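Local coordinates for protein esterase D (Lactobacillus rhamnosus, PDB 3DKR) that probably hydrolyses carboxylic esters, as an enzyme of the alpha/beta hydrolase fold working through a catalytic triad, at residues T23-H29 and G51-F57; A44-Y50 and V241-Q246; I68-N73 and Y161-Q165. All blocks are in the same frame, centred on the assembly; numbering follows the deposited sequence.

Overall arrangement
From the N terminus, strand 23-28 leads through helix 39-47 into strand 51-54, and contact 1 closes this first loop as a parallel strand pair inside the sheet. Contact 2 begins within that loop, on residues 44-50, and closes only with helix 234-246 at the far end of the chain, so contacts 1 and 2 cross along the sequence. They also touch in space: Val25 packs on Leu45 and Met245. Contact 3 opens after contact 1 has closed and lies nested inside the long loop of contact 2. It ties helix 66-71 to helix 155-178, with its centre about 34 Å from that of contact 2, across the centre of the molecule.

Contact 1 of 3, residues T23-H29 and G51-F57; sequences TGVVLLH and GVYVPLF
His29 sets its CG between its own backbone N and carbonyl carbon (chi1 69°), while Phe57 swings CG anti to the carbonyl carbon (chi1 -76°), and the two rings meet edge-to-face, inclined rather than perpendicular, with their planes at 53°. The phenyl edge addresses the imidazole face, with Phe57 CD2 3.5 Å from His29 CE1. This pair lies just past the ends of strands 23-28 and 51-54, which helix 39-47 joins as a beta-alpha-beta crossover in the alpha/beta hydrolase sheet. Along the parallel strands, Gly51 N bonds to Thr23 O and Val25 N to Gly51 O; then Tyr53 N reaches Val25 O at 2.9 Å and Leu27 N reaches Tyr53 O at 3.0 Å. On the side covered by helix 39-47, Leu27 CD1 rests 3.7 Å from Val52 CG1, and both Val25 and Val52 pack on Leu45. Past the last bridge of the pair, Leu28 CD2 lies against Pro55 CG. The imidazole is gripped a second way, because Phe57 N donates to His29 NE2 at 3.1 Å, tilted from the ring plane. Where the strands part, a water bridges them, donating to Leu27 O at 2.8 Å and to Pro55 O at 2.7 Å.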
loop_
_atom_site.group_PDB
_atom_site.type_symbol
_atom_site.label_atom_id
_atom_site.label_comp_id
_atom_site.label_asym_id
_atom_site.label_seq_id
_atom_site.Cartn_x
_atom_site.Cartn_y
_atom_site.Cartn_z
ATOM N N THR A 23 -4.457 6.481 -19.059
ATOM C CA THR A 23 -4.409 5.582 -17.912
ATOM C C THR A 23 -3.895 6.286 -16.662
ATOM O O THR A 23 -2.912 7.042 -16.720
ATOM C CB THR A 23 -3.525 4.365 -18.199
ATOM O OG1 THR A 23 -4.083 3.599 -19.287
ATOM C CG2 THR A 23 -3.432 3.466 -16.970
ATOM N N GLY A 24 -4.573 6.035 -15.547
ATOM C CA GLY A 24 -4.190 6.595 -14.255
ATOM C C GLY A 24 -3.959 5.490 -13.257
ATOM O O GLY A 24 -4.555 4.406 -13.361
ATOM N N VAL A 25 -3.127 5.772 -12.258
ATOM C CA VAL A 25 -2.748 4.781 -11.253
ATOM C C VAL A 25 -2.898 5.379 -9.863
ATOM O O VAL A 25 -2.387 6.467 -9.603
ATOM C CB VAL A 25 -1.278 4.342 -11.431
ATOM C CG1 VAL A 25 -0.945 3.218 -10.456
ATOM C CG2 VAL A 25 -1.043 3.880 -12.856
ATOM N N VAL A 26 -3.587 4.660 -8.983
ATOM C CA VAL A 26 -3.688 5.024 -7.577
ATOM C C VAL A 26 -2.644 4.219 -6.804
ATOM O O VAL A 26 -2.569 2.994 -6.941
ATOM C CB VAL A 26 -5.090 4.733 -7.007
ATOM C CG1 VAL A 26 -5.124 4.983 -5.510
ATOM C CG2 VAL A 26 -6.165 5.564 -7.740
ATOM N N LEU A 27 -1.832 4.919 -5.999
ATOM C CA LEU A 27 -0.783 4.278 -5.187
ATOM C C LEU A 27 -1.073 4.535 -3.714
ATOM O O LEU A 27 -1.172 5.690 -3.302
ATOM C CB LEU A 27 0.609 4.822 -5.530
ATOM C CG LEU A 27 1.066 4.602 -6.972
ATOM C CD1 LEU A 27 2.423 5.269 -7.248
ATOM C CD2 LEU A 27 1.147 3.127 -7.360
ATOM N N LEU A 28 -1.244 3.447 -2.955
ATOM C CA LEU A 28 -1.686 3.499 -1.554
ATOM C C LEU A 28 -0.538 3.105 -0.619
ATOM O O LEU A 28 0.038 2.025 -0.734
ATOM C CB LEU A 28 -2.901 2.596 -1.346
ATOM C CG LEU A 28 -4.081 2.948 -2.249
ATOM C CD1 LEU A 28 -5.229 1.959 -2.057
ATOM C CD2 LEU A 28 -4.591 4.388 -1.993
ATOM N N HIS A 29 -0.194 4.008 0.298
ATOM C CA HIS A 29 1.076 3.905 1.015
ATOM C C HIS A 29 1.089 2.924 2.202
ATOM O O HIS A 29 0.117 2.206 2.440
ATOM C CB HIS A 29 1.602 5.308 1.384
ATOM C CG HIS A 29 0.811 6.054 2.421
ATOM N ND1 HIS A 29 0.871 5.753 3.773
ATOM C CD2 HIS A 29 0.046 7.168 2.316
ATOM C CE1 HIS A 29 0.142 6.632 4.443
ATOM N NE2 HIS A 29 -0.373 7.498 3.584
ATOM N N GLY A 51 -0.884 8.814 -15.578
ATOM C CA GLY A 51 -1.355 9.691 -14.504
ATOM C C GLY A 51 -1.192 8.937 -13.198
ATOM O O GLY A 51 -1.269 7.705 -13.181
ATOM N N VAL A 52 -0.985 9.662 -12.091
ATOM C CA VAL A 52 -0.711 9.022 -10.812
ATOM C C VAL A 52 -1.373 9.837 -9.704
ATOM O O VAL A 52 -1.369 11.050 -9.775
ATOM C CB VAL A 52 0.810 8.907 -10.507
ATOM C CG1 VAL A 52 1.024 8.048 -9.260
ATOM C CG2 VAL A 52 1.562 8.346 -11.713
ATOM N N TYR A 53 -1.947 9.162 -8.710
ATOM C CA TYR A 53 -2.532 9.824 -7.546
ATOM C C TYR A 53 -2.132 9.083 -6.295
ATOM O O TYR A 53 -2.316 7.881 -6.218
ATOM C CB TYR A 53 -4.042 9.870 -7.657
ATOM C CG TYR A 53 -4.750 10.587 -6.530
ATOM C CD1 TYR A 53 -4.307 11.813 -6.056
ATOM C CD2 TYR A 53 -5.893 10.045 -5.962
ATOM C CE1 TYR A 53 -4.984 12.462 -5.031
ATOM C CE2 TYR A 53 -6.576 10.697 -4.959
ATOM C CZ TYR A 53 -6.120 11.900 -4.501
ATOM O OH TYR A 53 -6.839 12.547 -3.508
ATOM N N VAL A 54 -1.551 9.826 -5.348
ATOM C CA VAL A 54 -0.989 9.277 -4.126
ATOM C C VAL A 54 -1.603 10.021 -2.940
ATOM O O VAL A 54 -1.115 11.091 -2.540
ATOM C CB VAL A 54 0.546 9.407 -4.097
ATOM C CG1 VAL A 54 1.109 8.634 -2.915
ATOM C CG2 VAL A 54 1.143 8.922 -5.415
ATOM N N PRO A 55 -2.708 9.490 -2.405
ATOM C CA PRO A 55 -3.336 10.143 -1.250
ATOM C C PRO A 55 -2.541 9.965 0.034
ATOM O O PRO A 55 -1.655 9.118 0.105
ATOM C CB PRO A 55 -4.692 9.442 -1.135
ATOM C CG PRO A 55 -4.488 8.100 -1.748
ATOM C CD PRO A 55 -3.469 8.303 -2.853
ATOM N N LEU A 56 -2.916 10.734 1.053
ATOM C CA LEU A 56 -2.353 10.626 2.390
ATOM C C LEU A 56 -3.396 10.015 3.323
ATOM O O LEU A 56 -4.514 10.519 3.416
ATOM C CB LEU A 56 -1.987 12.015 2.903
ATOM C CG LEU A 56 -1.540 12.131 4.352
ATOM C CD1 LEU A 56 -0.268 11.362 4.629
ATOM C CD2 LEU A 56 -1.396 13.632 4.732
ATOM N N PHE A 57 -3.026 8.957 4.039
ATOM C CA PHE A 57 -3.958 8.327 4.958
ATOM C C PHE A 57 -4.088 9.140 6.239
ATOM O O PHE A 57 -3.100 9.673 6.740
ATOM C CB PHE A 57 -3.535 6.894 5.282
ATOM C CG PHE A 57 -3.815 5.896 4.171
ATOM C CD1 PHE A 57 -5.030 5.883 3.497
ATOM C CD2 PHE A 57 -2.863 4.941 3.824
ATOM C CE1 PHE A 57 -5.286 4.944 2.490
ATOM C CE2 PHE A 57 -3.126 4.002 2.810
ATOM C CZ PHE A 57 -4.331 4.008 2.160
HETATM O O HOH W 1 -0.843 6.634 -0.732
#

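Contact 2 of 3, residues A44-Y50 and V241-Q246; sequences ALQRSGY and VIAFMQ
Met245 lays its methyl over the centre of the Tyr50 ring, CE 4.0 Å from the ring centroid, with SD further out above the same ring in a Met-aromatic contact. A bend at the end of the methionine chain (chi3 -76°) turns CE back toward helix 39-47, where it presses tightly on Leu45 CD2 at 3.4 Å. The Leu45 and Ile242 side chains run past each other in opposite directions, with Leu45 CD2 3.8 Å from Ile242 CG1, while Ile242 CD1 reaches on to Ser48 OG. A water meets the phenol end: it lies in the ring plane, 2.8 Å from Tyr50 OH, and donates to Gln246 OE1, an oxygen that also accepts from Asn249 ND2. Replacing Tyr50 by an alanine would probably leave the Met245 methyl without its aromatic bed and take one partner from that water. Tyr50 is delivered by a Schellman motif that ends helix 39-47, with Gly49 at positive phi, Gly49 N bonded to Gln46 O and Tyr50 N to Leu45 O at 3.0 Å. Further in, Met245 also rests on Phe96 and Phe98 of strand 94-99, an arrangement consistent with the alpha/beta hydrolase fold, whose first and last helices lie side by side on one face of the sheet.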
loop_
_atom_site.group_PDB
_atom_site.type_symbol
_atom_site.label_atom_id
_atom_site.label_comp_id
_atom_site.label_asym_id
_atom_site.label_seq_id
_atom_site.Cartn_x
_atom_site.Cartn_y
_atom_site.Cartn_z
ATOM N N ALA A 44 8.490 7.164 -11.958
ATOM C CA ALA A 44 8.705 6.165 -13.011
ATOM C C ALA A 44 7.452 6.041 -13.878
ATOM O O ALA A 44 7.515 6.002 -15.102
ATOM C CB ALA A 44 9.082 4.823 -12.417
ATOM N N LEU A 45 6.293 6.011 -13.239
ATOM C CA LEU A 45 5.043 5.915 -13.988
ATOM C C LEU A 45 4.831 7.163 -14.824
ATOM O O LEU A 45 4.433 7.074 -15.985
ATOM C CB LEU A 45 3.868 5.672 -13.057
ATOM C CG LEU A 45 3.923 4.340 -12.323
ATOM C CD1 LEU A 45 2.787 4.247 -11.322
ATOM C CD2 LEU A 45 3.804 3.183 -13.317
ATOM N N GLN A 46 5.145 8.324 -14.263
ATOM C CA GLN A 46 5.041 9.577 -15.004
ATOM C C GLN A 46 5.934 9.571 -16.254
ATOM O O GLN A 46 5.503 10.020 -17.330
ATOM C CB GLN A 46 5.417 10.751 -14.112
ATOM C CG GLN A 46 5.218 12.107 -14.774
ATOM C CD GLN A 46 5.632 13.246 -13.883
ATOM O OE1 GLN A 46 6.724 13.216 -13.313
ATOM N NE2 GLN A 46 4.789 14.268 -13.778
ATOM N N ARG A 47 7.158 9.062 -16.128
ATOM C CA ARG A 47 8.080 9.024 -17.280
ATOM C C ARG A 47 7.528 8.141 -18.390
ATOM O O ARG A 47 7.873 8.327 -19.561
ATOM C CB ARG A 47 9.483 8.559 -16.902
ATOM C CG ARG A 47 10.199 9.458 -15.916
ATOM C CD ARG A 47 11.685 9.126 -15.867
ATOM N NE ARG A 47 11.962 7.788 -15.342
ATOM C CZ ARG A 47 11.998 7.479 -14.044
ATOM N NH1 ARG A 47 11.761 8.403 -13.112
ATOM N NH2 ARG A 47 12.265 6.228 -13.680
ATOM N N SER A 48 6.685 7.167 -18.035
ATOM C CA SER A 48 6.065 6.290 -19.053
ATOM C C SER A 48 4.667 6.779 -19.458
ATOM O O SER A 48 3.929 6.057 -20.160
ATOM C CB SER A 48 6.018 4.837 -18.568
ATOM O OG SER A 48 7.293 4.207 -18.678
ATOM N N GLY A 49 4.304 7.984 -19.015
ATOM C CA GLY A 49 3.101 8.666 -19.468
ATOM C C GLY A 49 1.825 8.345 -18.708
ATOM O O GLY A 49 0.727 8.639 -19.175
ATOM N N TYR A 50 1.961 7.750 -17.528
ATOM C CA TYR A 50 0.785 7.454 -16.716
ATOM C C TYR A 50 0.419 8.616 -15.801
ATOM O O TYR A 50 1.304 9.305 -15.292
ATOM C CB TYR A 50 1.058 6.231 -15.856
ATOM C CG TYR A 50 1.212 4.963 -16.650
ATOM C CD1 TYR A 50 0.101 4.310 -17.163
ATOM C CD2 TYR A 50 2.459 4.417 -16.886
ATOM C CE1 TYR A 50 0.245 3.141 -17.904
ATOM C CE2 TYR A 50 2.616 3.245 -17.608
ATOM C CZ TYR A 50 1.503 2.615 -18.117
ATOM O OH TYR A 50 1.666 1.454 -18.836
ATOM N N VAL A 241 5.923 -3.567 -12.852
ATOM C CA VAL A 241 4.585 -2.956 -12.773
ATOM C C VAL A 241 4.163 -2.361 -14.122
ATOM O O VAL A 241 3.016 -2.504 -14.571
ATOM C CB VAL A 241 4.552 -1.865 -11.668
ATOM C CG1 VAL A 241 3.274 -1.005 -11.775
ATOM C CG2 VAL A 241 4.721 -2.513 -10.272
ATOM N N ILE A 242 5.106 -1.696 -14.771
ATOM C CA ILE A 242 4.836 -1.108 -16.072
ATOM C C ILE A 242 4.552 -2.208 -17.092
ATOM O O ILE A 242 3.600 -2.101 -17.855
ATOM C CB ILE A 242 5.980 -0.163 -16.478
ATOM C CG1 ILE A 242 5.961 1.064 -15.562
ATOM C CG2 ILE A 242 5.828 0.272 -17.932
ATOM C CD1 ILE A 242 7.162 1.988 -15.699
ATOM N N ALA A 243 5.332 -3.285 -17.064
ATOM C CA ALA A 243 5.056 -4.431 -17.954
ATOM C C ALA A 243 3.648 -4.999 -17.730
ATOM O O ALA A 243 2.918 -5.332 -18.679
ATOM C CB ALA A 243 6.090 -5.507 -17.762
ATOM N N PHE A 244 3.260 -5.097 -16.462
ATOM C CA PHE A 244 1.943 -5.593 -16.071
ATOM C C PHE A 244 0.824 -4.748 -16.657
ATOM O O PHE A 244 -0.154 -5.268 -17.213
ATOM C CB PHE A 244 1.878 -5.642 -14.535
ATOM C CG PHE A 244 0.529 -5.959 -13.975
ATOM C CD1 PHE A 244 0.076 -7.282 -13.886
ATOM C CD2 PHE A 244 -0.280 -4.952 -13.470
ATOM C CE1 PHE A 244 -1.155 -7.565 -13.336
ATOM C CE2 PHE A 244 -1.527 -5.241 -12.927
ATOM C CZ PHE A 244 -1.959 -6.537 -12.853
ATOM N N MET A 245 0.971 -3.427 -16.538
ATOM C CA MET A 245 -0.010 -2.513 -17.087
ATOM C C MET A 245 -0.036 -2.557 -18.610
ATOM O O MET A 245 -1.103 -2.534 -19.218
ATOM C CB MET A 245 0.262 -1.104 -16.574
ATOM C CG MET A 245 -0.090 -1.008 -15.101
ATOM S SD MET A 245 -0.267 0.683 -14.514
ATOM C CE MET A 245 1.427 0.971 -14.481
ATOM N N GLN A 246 1.132 -2.677 -19.216
ATOM C CA GLN A 246 1.211 -2.661 -20.680
ATOM C C GLN A 246 0.574 -3.890 -21.311
ATOM O O GLN A 246 0.133 -3.844 -22.466
ATOM C CB GLN A 246 2.661 -2.506 -21.121
ATOM C CG GLN A 246 3.159 -1.089 -21.026
ATOM C CD GLN A 246 2.497 -0.193 -22.058
ATOM O OE1 GLN A 246 1.366 0.256 -21.875
ATOM N NE2 GLN A 246 3.186 0.039 -23.174
HETATM O O HOH W 2 -0.722 0.478 -19.868
#

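Contact 3 of 3, residues I68-N73 and Y161-Q165; sequences ILTKGN and YLPGQ
Tyr161 meets both Leu69 and Thr70, joining two helical pieces lying outside the central sheet of this alpha/beta hydrolase fold: helix 66-71, in the connection after strand 51-54, and helix 155-178, in the long insertion between strands 119-122 and 187-192, where members of this fold commonly carry their cap. Thr70 sets its methyl over one face of the tyrosine ring as a CH-pi contact, CG2 standing 3.9 Å from the ring centroid and displaced toward the phenol end, 3.6 Å from Tyr161 CZ. Tyr161 CB meanwhile lies 3.8 Å from Leu69 CB. One residue on, Leu162 offers CD1 to Leu69 CD2 at 3.9 Å, and both leucines also pack on Phe138 of helix 134-149 and on Tyr31. The helix is kinked at Pro163 and Gly164, and the next residue, Gln165, comes back to face the partner segment. Its CG stands anti to the backbone N (chi1 -174°) and the chain runs extended, carrying the amide across to the backbone of Ile68. There OE1 touches Leu69 CD2 and is hydrogen-bonded to Tyr31 OH. At the other corner of the amide, Gln165 NE2 donates to Ile68 O at 3.0 Å, with that oxygen exactly in the amide plane, while Gly72 O sits 2.9 Å from the same NE2 at an angle too poor for a hydrogen bond.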
loop_
_atom_site.group_PDB
_atom_site.type_symbol
_atom_site.label_atom_id
_atom_site.label_comp_id
_atom_site.label_asym_id
_atom_site.label_seq_id
_atom_site.Cartn_x
_atom_site.Cartn_y
_atom_site.Cartn_z
ATOM N N ILE A 68 -1.310 8.681 14.172
ATOM C CA ILE A 68 -1.599 7.461 13.386
ATOM C C ILE A 68 -2.575 6.604 14.156
ATOM O O ILE A 68 -3.540 6.053 13.601
ATOM C CB ILE A 68 -0.312 6.645 13.094
ATOM C CG1 ILE A 68 0.624 7.438 12.168
ATOM C CG2 ILE A 68 -0.666 5.282 12.493
ATOM C CD1 ILE A 68 2.052 6.950 12.129
ATOM N N LEU A 69 -2.330 6.517 15.468
ATOM C CA LEU A 69 -3.078 5.637 16.345
ATOM C C LEU A 69 -4.400 6.224 16.798
ATOM O O LEU A 69 -5.327 5.473 17.098
ATOM C CB LEU A 69 -2.236 5.322 17.583
ATOM C CG LEU A 69 -0.921 4.589 17.318
ATOM C CD1 LEU A 69 0.002 4.615 18.525
ATOM C CD2 LEU A 69 -1.200 3.144 16.914
ATOM N N THR A 70 -4.488 7.552 16.886
ATOM C CA THR A 70 -5.702 8.192 17.428
ATOM C C THR A 70 -6.594 8.889 16.396
ATOM O O THR A 70 -7.773 9.138 16.678
ATOM C CB THR A 70 -5.357 9.239 18.508
ATOM O OG1 THR A 70 -4.712 10.360 17.904
ATOM C CG2 THR A 70 -4.469 8.630 19.591
ATOM N N LYS A 71 -6.043 9.209 15.223
ATOM C CA LYS A 71 -6.792 9.932 14.188
ATOM C C LYS A 71 -6.968 9.143 12.886
ATOM O O LYS A 71 -7.601 9.634 11.953
ATOM C CB LYS A 71 -6.148 11.292 13.903
ATOM C CG LYS A 71 -6.071 12.188 15.131
ATOM C CD LYS A 71 -5.652 13.597 14.780
ATOM C CE LYS A 71 -5.386 14.416 16.039
ATOM N NZ LYS A 71 -6.416 14.202 17.100
ATOM N N GLY A 72 -6.426 7.931 12.820
ATOM C CA GLY A 72 -6.655 7.064 11.664
ATOM C C GLY A 72 -7.146 5.713 12.129
ATOM O O GLY A 72 -6.924 5.327 13.272
ATOM N N ASN A 73 -7.840 5.018 11.233
ATOM C CA ASN A 73 -8.230 3.631 11.442
ATOM C C ASN A 73 -8.585 3.011 10.099
ATOM O O ASN A 73 -8.751 3.746 9.106
ATOM C CB ASN A 73 -9.391 3.528 12.444
ATOM C CG ASN A 73 -10.672 4.095 11.912
ATOM O OD1 ASN A 73 -11.128 3.714 10.843
ATOM N ND2 ASN A 73 -11.280 5.023 12.671
ATOM N N TYR A 161 -2.030 1.978 22.666
ATOM C CA TYR A 161 -2.899 2.061 21.481
ATOM C C TYR A 161 -2.516 1.085 20.359
ATOM O O TYR A 161 -3.389 0.648 19.588
ATOM C CB TYR A 161 -2.820 3.454 20.864
ATOM C CG TYR A 161 -3.599 4.573 21.520
ATOM C CD1 TYR A 161 -4.978 4.697 21.333
ATOM C CD2 TYR A 161 -2.942 5.567 22.234
ATOM C CE1 TYR A 161 -5.694 5.762 21.902
ATOM C CE2 TYR A 161 -3.642 6.634 22.799
ATOM C CZ TYR A 161 -5.014 6.722 22.627
ATOM O OH TYR A 161 -5.697 7.784 23.190
ATOM N N LEU A 162 -1.226 0.783 20.232
ATOM C CA LEU A 162 -0.729 0.080 19.028
ATOM C C LEU A 162 -1.291 -1.337 18.872
ATOM O O LEU A 162 -1.723 -1.721 17.778
ATOM C CB LEU A 162 0.801 0.083 18.989
ATOM C CG LEU A 162 1.490 -0.614 17.808
ATOM C CD1 LEU A 162 0.939 -0.097 16.476
ATOM C CD2 LEU A 162 2.988 -0.398 17.915
ATOM N N PRO A 163 -1.310 -2.142 19.953
ATOM C CA PRO A 163 -1.894 -3.477 19.795
ATOM C C PRO A 163 -3.332 -3.444 19.284
ATOM O O PRO A 163 -3.717 -4.268 18.444
ATOM C CB PRO A 163 -1.813 -4.063 21.214
ATOM C CG PRO A 163 -0.682 -3.353 21.829
ATOM C CD PRO A 163 -0.807 -1.943 21.327
ATOM N N GLY A 164 -4.112 -2.481 19.762
ATOM C CA GLY A 164 -5.509 -2.370 19.383
ATOM C C GLY A 164 -5.668 -1.976 17.920
ATOM O O GLY A 164 -6.555 -2.489 17.235
ATOM N N GLN A 165 -4.810 -1.077 17.440
ATOM C CA GLN A 165 -4.888 -0.681 16.027
ATOM C C GLN A 165 -4.407 -1.805 15.121
ATOM O O GLN A 165 -5.020 -2.046 14.085
ATOM C CB GLN A 165 -4.146 0.611 15.716
ATOM C CG GLN A 165 -4.387 1.065 14.277
ATOM C CD GLN A 165 -3.923 2.477 14.050
ATOM O OE1 GLN A 165 -2.737 2.722 13.937
ATOM N NE2 GLN A 165 -4.865 3.421 14.029
#